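Local coordinates for Lpg2148(MvcA) (Legionella pneumophila subsp. pneumophila str. Philadelphia 1, PDB 6K11), which probably acts as a deamidase-type deubiquitinase by which Legionella pneumophila regulates the activity of the host ubiquitin-conjugating enzyme UBE2N, at residues Gly20-Gly25 and Glu348-His353; Arg123-Arg128 and Arg326-Ile331; Ile133-Thr138 and Asn151-Leu156. All coordinates share one frame; numbering follows the deposited sequence.

Along the chain the contacts are enclosed in turn, interaction 3 within the span of interaction 2 and interaction 2 within that of interaction 1, which brings the loop after helix 4-19 against the end of helix 336-351. Interaction 2 pairs strands 120-129 and 325-333 in the antiparallel sheet, about 11 Å from the centre of the chain. Strand 325-333 is followed directly by helix 336-351, whose end forms one side of interaction 1, with centres 30 Å apart. Strand 120-129 is followed directly by strand 134-137 of interaction 3, in the mixed sheet of the MvcA insertion domain, 31 Å away between centres. Interactions 1 and 3, 49 Å apart between centres, lie on opposite sides of the chain's centre, giving an elongated molecule.

Interaction 1 of 3, residues Gly20-Gly25 and Glu348-His353; sequences GVMMTG and EFIDTH
The ends of the Met-22 and His-353 side chains meet in the tight part of this contact. The Met-22 chain runs straight through chi2 and then bends at chi3 (82°), which carries CE over one face of the imidazole. CE stands 3.5 Å from the ring centroid and 17° off the ring normal, the geometry of a CH-pi contact, displaced somewhat toward ND1 and CG. Within its own segment the ring is held by ND1: His-353 ND1 donates to Phe-349 O at 3.0 Å, a bent bond (130° at the hydrogen) with that oxygen close to the imidazole plane, which helps fix the ring's rotation. Thr-352 OG1 binds the same Phe-349 O at 2.8 Å from the opposite face of the carbonyl plane, giving this oxygen two side-chain donors.

The Phe-349 ring is sandwiched. His-353 CE1 lies 3.5 Å above one face of the Phe-349 ring, and Gly-25 O lies 3.8 Å above the opposite face, both offset toward the rim. Met-22 O comes to the ring edge, 3.7 Å from Phe-349 CE2. Nearby, Met-22 CB packs on Ile-350 CG1 at 3.9 Å. Met-23 SD adds a looser touch on Ile-350 CD1 at 4.1 Å, and Met-15 of helix 4-19 touches both side chains. Val-362 of helix 358-381 also packs on Met-22.

The solvent side differs: Thr-24, Asp-351 and Thr-352 are exposed and make no contact between the segments; Thr-24 OG1 bonds weakly to Val-21 O and also pairs with Val-26 N. Residues 22-25 meet the helix end through the methionine side chains and the backbone of Met-22 and Gly-25. Polar bonds orient the imidazole from within 348-353, while mainly van der Waals packing and a CH-pi contact join the segments, with carbonyl oxygens bordering the Phe-349 ring.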
loop_
_atom_site.group_PDB
_atom_site.type_symbol
_atom_site.label_atom_id
_atom_site.label_comp_id
_atom_site.label_asym_id
_atom_site.label_seq_id
_atom_site.Cartn_x
_atom_site.Cartn_y
_atom_site.Cartn_z
ATOM N N GLY A 20 17.702 -8.108 -5.365
ATOM C CA GLY A 20 16.327 -8.264 -4.912
ATOM C C GLY A 20 16.078 -8.217 -3.412
ATOM O O GLY A 20 16.320 -7.194 -2.755
ATOM N N VAL A 21 15.588 -9.336 -2.866
ATOM C CA VAL A 21 15.184 -9.400 -1.466
ATOM C C VAL A 21 16.343 -9.127 -0.507
ATOM O O VAL A 21 16.110 -8.704 0.632
ATOM C CB VAL A 21 14.529 -10.775 -1.172
ATOM C CG1 VAL A 21 15.553 -11.906 -1.296
ATOM C CG2 VAL A 21 13.854 -10.787 0.197
ATOM N N MET A 22 17.588 -9.353 -0.936
ATOM C CA MET A 22 18.727 -9.143 -0.044
ATOM C C MET A 22 18.876 -7.675 0.356
ATOM O O MET A 22 19.546 -7.380 1.353
ATOM C CB MET A 22 20.033 -9.623 -0.701
ATOM C CG MET A 22 20.099 -11.107 -1.053
ATOM S SD MET A 22 21.610 -11.625 -1.847
ATOM C CE MET A 22 22.717 -11.852 -0.392
ATOM N N MET A 23 18.261 -6.748 -0.391
ATOM C CA MET A 23 18.442 -5.324 -0.118
ATOM C C MET A 23 17.868 -4.877 1.225
ATOM O O MET A 23 18.242 -3.799 1.698
ATOM C CB MET A 23 17.837 -4.496 -1.254
ATOM C CG MET A 23 18.511 -4.762 -2.599
ATOM S SD MET A 23 20.205 -4.108 -2.566
ATOM C CE MET A 23 19.745 -2.377 -2.376
ATOM N N THR A 24 16.968 -5.657 1.846
ATOM C CA THR A 24 16.482 -5.322 3.188
ATOM C C THR A 24 17.586 -5.357 4.240
ATOM O O THR A 24 17.466 -4.693 5.278
ATOM C CB THR A 24 15.384 -6.297 3.637
ATOM O OG1 THR A 24 15.977 -7.591 3.854
ATOM C CG2 THR A 24 14.291 -6.402 2.594
ATOM N N GLY A 25 18.650 -6.123 4.006
ATOM C CA GLY A 25 19.713 -6.289 4.978
ATOM C C GLY A 25 19.406 -7.228 6.129
ATOM O O GLY A 25 20.227 -7.349 7.039
ATOM N N GLU A 348 28.283 -4.812 1.526
ATOM C CA GLU A 348 29.174 -5.650 2.330
ATOM C C GLU A 348 28.429 -6.836 2.943
ATOM O O GLU A 348 28.964 -7.958 3.010
ATOM C CB GLU A 348 29.840 -4.792 3.423
ATOM C CG GLU A 348 30.743 -3.678 2.850
ATOM C CD GLU A 348 31.308 -2.715 3.911
ATOM O OE1 GLU A 348 31.411 -3.100 5.101
ATOM O OE2 GLU A 348 31.662 -1.572 3.539
ATOM N N PHE A 349 27.193 -6.614 3.395
ATOM C CA PHE A 349 26.360 -7.719 3.874
ATOM C C PHE A 349 26.115 -8.740 2.765
ATOM O O PHE A 349 26.233 -9.951 2.985
ATOM C CB PHE A 349 25.039 -7.157 4.411
ATOM C CG PHE A 349 23.923 -8.170 4.548
ATOM C CD1 PHE A 349 23.884 -9.046 5.627
ATOM C CD2 PHE A 349 22.873 -8.196 3.625
ATOM C CE1 PHE A 349 22.844 -9.960 5.760
ATOM C CE2 PHE A 349 21.828 -9.094 3.767
ATOM C CZ PHE A 349 21.815 -9.977 4.830
ATOM N N ILE A 350 25.800 -8.263 1.558
ATOM C CA ILE A 350 25.582 -9.153 0.420
ATOM C C ILE A 350 26.862 -9.904 0.068
ATOM O O ILE A 350 26.834 -11.114 -0.200
ATOM C CB ILE A 350 25.052 -8.350 -0.789
ATOM C CG1 ILE A 350 23.595 -7.935 -0.548
ATOM C CG2 ILE A 350 25.221 -9.146 -2.094
ATOM C CD1 ILE A 350 23.172 -6.648 -1.300
ATOM N N ASP A 351 28.004 -9.195 0.057
ATOM C CA ASP A 351 29.282 -9.793 -0.344
ATOM C C ASP A 351 29.648 -10.988 0.530
ATOM O O ASP A 351 30.376 -11.880 0.080
ATOM C CB ASP A 351 30.434 -8.774 -0.254
ATOM C CG ASP A 351 30.382 -7.687 -1.324
ATOM O OD1 ASP A 351 29.758 -7.873 -2.393
ATOM O OD2 ASP A 351 30.997 -6.616 -1.070
ATOM N N THR A 352 29.175 -11.020 1.777
ATOM C CA THR A 352 29.523 -12.134 2.653
ATOM C C THR A 352 28.777 -13.418 2.308
ATOM O O THR A 352 29.151 -14.480 2.817
ATOM C CB THR A 352 29.270 -11.800 4.142
ATOM O OG1 THR A 352 27.861 -11.695 4.427
ATOM C CG2 THR A 352 29.987 -10.511 4.566
ATOM N N HIS A 353 27.735 -13.357 1.463
ATOM C CA HIS A 353 26.994 -14.574 1.130
ATOM C C HIS A 353 27.745 -15.365 0.064
ATOM O O HIS A 353 28.173 -14.783 -0.948
ATOM C CB HIS A 353 25.589 -14.230 0.637
ATOM C CG HIS A 353 24.692 -13.703 1.717
ATOM N ND1 HIS A 353 24.823 -12.434 2.242
ATOM C CD2 HIS A 353 23.658 -14.278 2.378
ATOM C CE1 HIS A 353 23.911 -12.253 3.183
ATOM N NE2 HIS A 353 23.189 -13.355 3.282
#

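Interaction 2 of 3, residues Arg123-Arg128 and Arg326-Ile331; sequences RFEIDR and RVKFKI
Arg-123 to Asp-127 and Arg-326 to Lys-330 pair as antiparallel strands of the five-stranded sheet, their axes 4.8 Å apart at closest and their directions 160° apart. Arg-123 with Lys-330, Glu-125 with Lys-328 and Asp-127 with Arg-326 are hydrogen-bonded pairs, each with two N-H...O bonds; Phe-124 with Phe-329 and Ile-126 with Val-327 are the non-hydrogen-bonded pairs between them. The apolar face carries these last four residues. Ile-126 CD1 touches Val-327 CG2 at 3.6 Å, and Phe-124 CD2 meets Phe-329 CB at 3.8 Å; Leu-106 of helix 104-111 packs against both phenylalanines, and Phe-234 stacks with Phe-124.

On the charged face Lys-330 NZ bonds to Thr-94 O and Phe-91 O, and Arg-123 NH1 to Asn-76. Lys-328 lies beside Glu-125, with CE 3.6 Å from Glu-125 CG, and crosses Asp-127 at about a right angle. Asp-127, Arg-326 and Lys-328 form a salt-bridge network: Asp-127 OD2 receives Lys-328 NZ at 2.7 Å through its syn lone pair and Arg-326 NE at 3.1 Å through its anti lone pair, while Arg-326 NH2, at 3.3 Å, joins NE side-on from the anti side, 32° out of the carboxylate plane.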
loop_
_atom_site.group_PDB
_atom_site.type_symbol
_atom_site.label_atom_id
_atom_site.label_comp_id
_atom_site.label_asym_id
_atom_site.label_seq_id
_atom_site.Cartn_x
_atom_site.Cartn_y
_atom_site.Cartn_z
ATOM N N ARG A 123 8.012 11.116 -0.912
ATOM C CA ARG A 123 7.232 9.903 -0.720
ATOM C C ARG A 123 5.772 10.237 -0.981
ATOM O O ARG A 123 5.264 11.237 -0.463
ATOM C CB ARG A 123 7.412 9.329 0.690
ATOM C CG ARG A 123 6.614 8.050 0.906
ATOM C CD ARG A 123 6.982 7.291 2.180
ATOM N NE ARG A 123 6.177 6.067 2.320
ATOM C CZ ARG A 123 6.565 4.980 2.988
ATOM N NH1 ARG A 123 7.762 4.934 3.560
ATOM N NH2 ARG A 123 5.773 3.920 3.051
ATOM N N PHE A 124 5.109 9.415 -1.796
ATOM C CA PHE A 124 3.717 9.625 -2.169
ATOM C C PHE A 124 2.846 8.511 -1.619
ATOM O O PHE A 124 3.270 7.356 -1.536
ATOM C CB PHE A 124 3.508 9.650 -3.682
ATOM C CG PHE A 124 4.139 10.811 -4.370
ATOM C CD1 PHE A 124 5.459 10.746 -4.787
ATOM C CD2 PHE A 124 3.406 11.960 -4.626
ATOM C CE1 PHE A 124 6.050 11.823 -5.439
ATOM C CE2 PHE A 124 3.985 13.035 -5.277
ATOM C CZ PHE A 124 5.312 12.961 -5.687
ATOM N N GLU A 125 1.600 8.863 -1.305
ATOM C CA GLU A 125 0.576 7.893 -0.935
ATOM C C GLU A 125 -0.684 8.193 -1.737
ATOM O O GLU A 125 -1.118 9.346 -1.810
ATOM C CB GLU A 125 0.294 7.941 0.569
ATOM C CG GLU A 125 -0.684 6.877 1.052
ATOM C CD GLU A 125 -0.036 5.509 1.240
ATOM O OE1 GLU A 125 1.217 5.438 1.356
ATOM O OE2 GLU A 125 -0.792 4.501 1.277
ATOM N N ILE A 126 -1.243 7.171 -2.373
ATOM C CA ILE A 126 -2.497 7.292 -3.106
ATOM C C ILE A 126 -3.563 6.572 -2.301
ATOM O O ILE A 126 -3.404 5.390 -1.980
ATOM C CB ILE A 126 -2.408 6.695 -4.521
ATOM C CG1 ILE A 126 -1.129 7.139 -5.239
ATOM C CG2 ILE A 126 -3.668 7.030 -5.333
ATOM C CD1 ILE A 126 -1.177 8.528 -5.759
ATOM N N ASP A 127 -4.643 7.280 -1.983
ATOM C CA ASP A 127 -5.786 6.724 -1.271
ATOM C C ASP A 127 -6.976 6.620 -2.212
ATOM O O ASP A 127 -7.140 7.444 -3.116
ATOM C CB ASP A 127 -6.193 7.601 -0.079
ATOM C CG ASP A 127 -5.134 7.662 0.994
ATOM O OD1 ASP A 127 -4.394 6.667 1.136
ATOM O OD2 ASP A 127 -5.045 8.701 1.687
ATOM N N ARG A 128 -7.814 5.617 -1.983
ATOM C CA ARG A 128 -9.091 5.535 -2.676
ATOM C C ARG A 128 -10.220 5.712 -1.670
ATOM O O ARG A 128 -10.093 5.338 -0.502
ATOM C CB ARG A 128 -9.246 4.203 -3.402
ATOM C CG ARG A 128 -9.218 3.009 -2.493
ATOM C CD ARG A 128 -9.211 1.746 -3.320
ATOM N NE ARG A 128 -9.731 0.611 -2.574
ATOM C CZ ARG A 128 -8.982 -0.200 -1.844
ATOM N NH1 ARG A 128 -7.663 -0.002 -1.763
ATOM N NH2 ARG A 128 -9.550 -1.213 -1.208
ATOM N N ARG A 326 -7.064 10.208 -4.238
ATOM C CA ARG A 326 -6.395 11.432 -3.835
ATOM C C ARG A 326 -4.917 11.139 -3.644
ATOM O O ARG A 326 -4.530 10.020 -3.300
ATOM C CB ARG A 326 -6.984 12.021 -2.546
ATOM C CG ARG A 326 -6.784 11.173 -1.330
ATOM C CD ARG A 326 -7.160 11.951 -0.083
ATOM N NE ARG A 326 -6.881 11.185 1.122
ATOM C CZ ARG A 326 -7.509 11.356 2.278
ATOM N NH1 ARG A 326 -8.453 12.284 2.393
ATOM N NH2 ARG A 326 -7.184 10.604 3.317
ATOM N N VAL A 327 -4.101 12.162 -3.870
ATOM C CA VAL A 327 -2.648 12.057 -3.831
ATOM C C VAL A 327 -2.142 12.951 -2.709
ATOM O O VAL A 327 -2.518 14.126 -2.634
ATOM C CB VAL A 327 -2.015 12.469 -5.174
ATOM C CG1 VAL A 327 -0.516 12.204 -5.165
ATOM C CG2 VAL A 327 -2.701 11.757 -6.346
ATOM N N LYS A 328 -1.292 12.398 -1.846
ATOM C CA LYS A 328 -0.632 13.162 -0.799
ATOM C C LYS A 328 0.851 12.827 -0.826
ATOM O O LYS A 328 1.254 11.770 -1.317
ATOM C CB LYS A 328 -1.227 12.885 0.596
ATOM C CG LYS A 328 -1.382 11.424 0.945
ATOM C CD LYS A 328 -2.329 11.188 2.149
ATOM C CE LYS A 328 -2.133 9.767 2.685
ATOM N NZ LYS A 328 -3.210 9.253 3.563
ATOM N N PHE A 329 1.659 13.741 -0.287
ATOM C CA PHE A 329 3.102 13.648 -0.424
ATOM C C PHE A 329 3.776 14.271 0.788
ATOM O O PHE A 329 3.196 15.088 1.509
ATOM C CB PHE A 329 3.595 14.351 -1.695
ATOM C CG PHE A 329 3.486 15.845 -1.618
ATOM C CD1 PHE A 329 4.538 16.612 -1.126
ATOM C CD2 PHE A 329 2.318 16.486 -2.000
ATOM C CE1 PHE A 329 4.435 17.989 -1.030
ATOM C CE2 PHE A 329 2.206 17.868 -1.913
ATOM C CZ PHE A 329 3.268 18.621 -1.419
ATOM N N LYS A 330 5.025 13.876 0.984
ATOM C CA LYS A 330 5.903 14.493 1.962
ATOM C C LYS A 330 7.309 14.452 1.384
ATOM O O LYS A 330 7.643 13.560 0.593
ATOM C CB LYS A 330 5.821 13.781 3.310
ATOM C CG LYS A 330 6.248 12.332 3.268
ATOM C CD LYS A 330 6.430 11.817 4.686
ATOM C CE LYS A 330 5.607 10.605 4.978
ATOM N NZ LYS A 330 5.315 10.455 6.435
ATOM N N ILE A 331 8.127 15.432 1.754
ATOM C CA ILE A 331 9.391 15.643 1.068
ATOM C C ILE A 331 10.485 15.946 2.083
ATOM O O ILE A 331 10.241 16.551 3.129
ATOM C CB ILE A 331 9.244 16.767 0.010
ATOM C CG1 ILE A 331 10.541 16.950 -0.774
ATOM C CG2 ILE A 331 8.769 18.067 0.663
ATOM C CD1 ILE A 331 10.412 17.855 -1.986
#

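Interaction 3 of 3, residues Ile133-Thr138 and Asn151-Leu156; sequences IVLVKT and NKIYLL
Tyr-154 presents its phenol ring to Val-136, whose CB lies 3.7 Å from Tyr-154 CD1 in an oblique approach, the two side chains running side by side in the same direction. Thr-138 CG2 comes to the edge of the ring, near its plane, at 4.1 Å from Tyr-154 CD1. Phe-143 meets the same ring with its plane turned about 50°, and the hydroxyl is bonded to Val-149 O, so both ring and oxygen have partners in the connection between the two strands. With Thr-138 OG1 anti to the backbone N (chi1 172°), CG2 sits between N and the carbonyl carbon and also touches Leu-156 CD1 at 3.6 Å.

The backbones are parallel strands inclined by 28°, joined by four bonds that switch partners as parallel pairing requires. Ile-153 N donates to Val-134 O, and Val-136 N to Ile-153 O; Leu-155 N then reaches Val-136 O at 2.8 Å, and Thr-138 N reaches Leu-155 O. A water bridges the two segments just ahead of the strands, accepting from Ile-133 N and donating to Asn-151 O. A G1 beta bulge places Asn-151, with positive phi, and Lys-152 together opposite Ile-163 of strand 160-163.

Lys-152 extends alongside Val-134, its CD also reaching Val-136 CG2, before its amine forms a salt bridge with Glu-191. Leu-135 CD1 lies 3.7 Å from Ile-153 CG2 and 3.8 Å from Leu-155 CB, fitting between those residues.

Within the insertion domain these are inner strands of a mixed sheet: 152-155 pairs antiparallel with 160-163, and 134-137 with 192-193. Helix 206-220 packs on Leu-135 and Leu-155 through Ile-214 and on Ile-153 through Phe-218, while Lys-137 NZ bonds to the carbonyls of Phe-183, Ile-186 and Gly-187 around the end of helix 176-185.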
loop_
_atom_site.group_PDB
_atom_site.type_symbol
_atom_site.label_atom_id
_atom_site.label_comp_id
_atom_site.label_asym_id
_atom_site.label_seq_id
_atom_site.Cartn_x
_atom_site.Cartn_y
_atom_site.Cartn_z
ATOM N N ILE A 133 -21.293 0.272 1.408
ATOM C CA ILE A 133 -22.328 0.251 0.383
ATOM C C ILE A 133 -23.478 -0.677 0.729
ATOM O O ILE A 133 -24.448 -0.745 -0.030
ATOM C CB ILE A 133 -21.764 -0.123 -1.006
ATOM C CG1 ILE A 133 -21.082 -1.489 -0.965
ATOM C CG2 ILE A 133 -20.819 0.962 -1.535
ATOM C CD1 ILE A 133 -21.036 -2.205 -2.341
ATOM N N VAL A 134 -23.397 -1.427 1.830
ATOM C CA VAL A 134 -24.517 -2.278 2.210
ATOM C C VAL A 134 -24.862 -2.091 3.682
ATOM O O VAL A 134 -24.026 -1.723 4.517
ATOM C CB VAL A 134 -24.290 -3.782 1.910
ATOM C CG1 VAL A 134 -24.021 -4.035 0.404
ATOM C CG2 VAL A 134 -23.204 -4.364 2.777
ATOM N N LEU A 135 -26.129 -2.359 3.981
ATOM C CA LEU A 135 -26.664 -2.467 5.326
ATOM C C LEU A 135 -26.938 -3.940 5.597
ATOM O O LEU A 135 -27.443 -4.651 4.719
ATOM C CB LEU A 135 -27.957 -1.645 5.456
ATOM C CG LEU A 135 -28.918 -2.015 6.578
ATOM C CD1 LEU A 135 -28.305 -1.655 7.927
ATOM C CD2 LEU A 135 -30.262 -1.323 6.385
ATOM N N VAL A 136 -26.582 -4.411 6.789
ATOM C CA VAL A 136 -26.818 -5.800 7.182
ATOM C C VAL A 136 -27.717 -5.806 8.407
ATOM O O VAL A 136 -27.357 -5.248 9.452
ATOM C CB VAL A 136 -25.515 -6.561 7.477
ATOM C CG1 VAL A 136 -25.827 -7.969 7.984
ATOM C CG2 VAL A 136 -24.594 -6.599 6.238
ATOM N N LYS A 137 -28.870 -6.455 8.289
ATOM C CA LYS A 137 -29.762 -6.669 9.417
ATOM C C LYS A 137 -29.401 -7.996 10.076
ATOM O O LYS A 137 -29.365 -9.034 9.408
ATOM C CB LYS A 137 -31.216 -6.671 8.952
ATOM C CG LYS A 137 -32.206 -6.784 10.054
ATOM C CD LYS A 137 -33.610 -6.719 9.482
ATOM C CE LYS A 137 -34.571 -7.544 10.309
ATOM N NZ LYS A 137 -35.953 -7.438 9.766
ATOM N N THR A 138 -29.117 -7.960 11.374
ATOM C CA THR A 138 -28.716 -9.163 12.089
ATOM C C THR A 138 -29.233 -9.132 13.519
ATOM O O THR A 138 -29.229 -8.086 14.177
ATOM C CB THR A 138 -27.191 -9.340 12.103
ATOM O OG1 THR A 138 -26.846 -10.434 12.969
ATOM C CG2 THR A 138 -26.501 -8.062 12.578
ATOM N N ASN A 151 -16.479 -2.618 7.059
ATOM C CA ASN A 151 -16.972 -1.604 6.113
ATOM C C ASN A 151 -18.418 -1.878 5.698
ATOM O O ASN A 151 -18.777 -1.810 4.517
ATOM C CB ASN A 151 -16.068 -1.457 4.887
ATOM C CG ASN A 151 -16.199 -0.076 4.237
ATOM O OD1 ASN A 151 -16.580 0.902 4.897
ATOM N ND2 ASN A 151 -15.881 0.012 2.945
ATOM N N LYS A 152 -19.256 -2.164 6.695
ATOM C CA LYS A 152 -20.688 -2.325 6.505
ATOM C C LYS A 152 -21.412 -1.642 7.659
ATOM O O LYS A 152 -20.849 -1.463 8.746
ATOM C CB LYS A 152 -21.097 -3.807 6.447
ATOM C CG LYS A 152 -20.527 -4.584 5.255
ATOM C CD LYS A 152 -20.977 -6.043 5.294
ATOM C CE LYS A 152 -20.555 -6.796 4.027
ATOM N NZ LYS A 152 -21.012 -8.224 4.035
ATOM N N ILE A 153 -22.656 -1.244 7.412
ATOM C CA ILE A 153 -23.544 -0.793 8.483
ATOM C C ILE A 153 -24.350 -1.987 8.966
ATOM O O ILE A 153 -24.839 -2.778 8.154
ATOM C CB ILE A 153 -24.458 0.343 7.997
ATOM C CG1 ILE A 153 -23.632 1.597 7.720
ATOM C CG2 ILE A 153 -25.560 0.613 9.031
ATOM C CD1 ILE A 153 -24.403 2.700 7.039
ATOM N N TYR A 154 -24.477 -2.128 10.287
ATOM C CA TYR A 154 -25.166 -3.256 10.908
ATOM C C TYR A 154 -26.350 -2.757 11.725
ATOM O O TYR A 154 -26.190 -1.900 12.600
ATOM C CB TYR A 154 -24.211 -4.058 11.801
ATOM C CG TYR A 154 -23.203 -4.852 10.992
ATOM C CD1 TYR A 154 -23.494 -6.141 10.563
ATOM C CD2 TYR A 154 -21.984 -4.295 10.620
ATOM C CE1 TYR A 154 -22.587 -6.871 9.791
ATOM C CE2 TYR A 154 -21.072 -5.014 9.857
ATOM C CZ TYR A 154 -21.380 -6.302 9.449
ATOM O OH TYR A 154 -20.474 -7.012 8.684
ATOM N N LEU A 155 -27.533 -3.304 11.455
ATOM C CA LEU A 155 -28.746 -2.960 12.194
ATOM C C LEU A 155 -29.149 -4.149 13.055
ATOM O O LEU A 155 -29.516 -5.210 12.537
ATOM C CB LEU A 155 -29.878 -2.559 11.249
ATOM C CG LEU A 155 -31.261 -2.403 11.904
ATOM C CD1 LEU A 155 -31.259 -1.237 12.918
ATOM C CD2 LEU A 155 -32.315 -2.184 10.826
ATOM N N LEU A 156 -29.083 -3.965 14.367
ATOM C CA LEU A 156 -29.498 -4.952 15.349
ATOM C C LEU A 156 -30.846 -4.540 15.924
ATOM O O LEU A 156 -31.347 -3.441 15.656
ATOM C CB LEU A 156 -28.460 -5.079 16.471
ATOM C CG LEU A 156 -27.151 -5.846 16.279
ATOM C CD1 LEU A 156 -26.402 -5.420 15.029
ATOM C CD2 LEU A 156 -26.277 -5.652 17.515
HETATM O O HOH W 1 -20.389 -2.035 2.401
#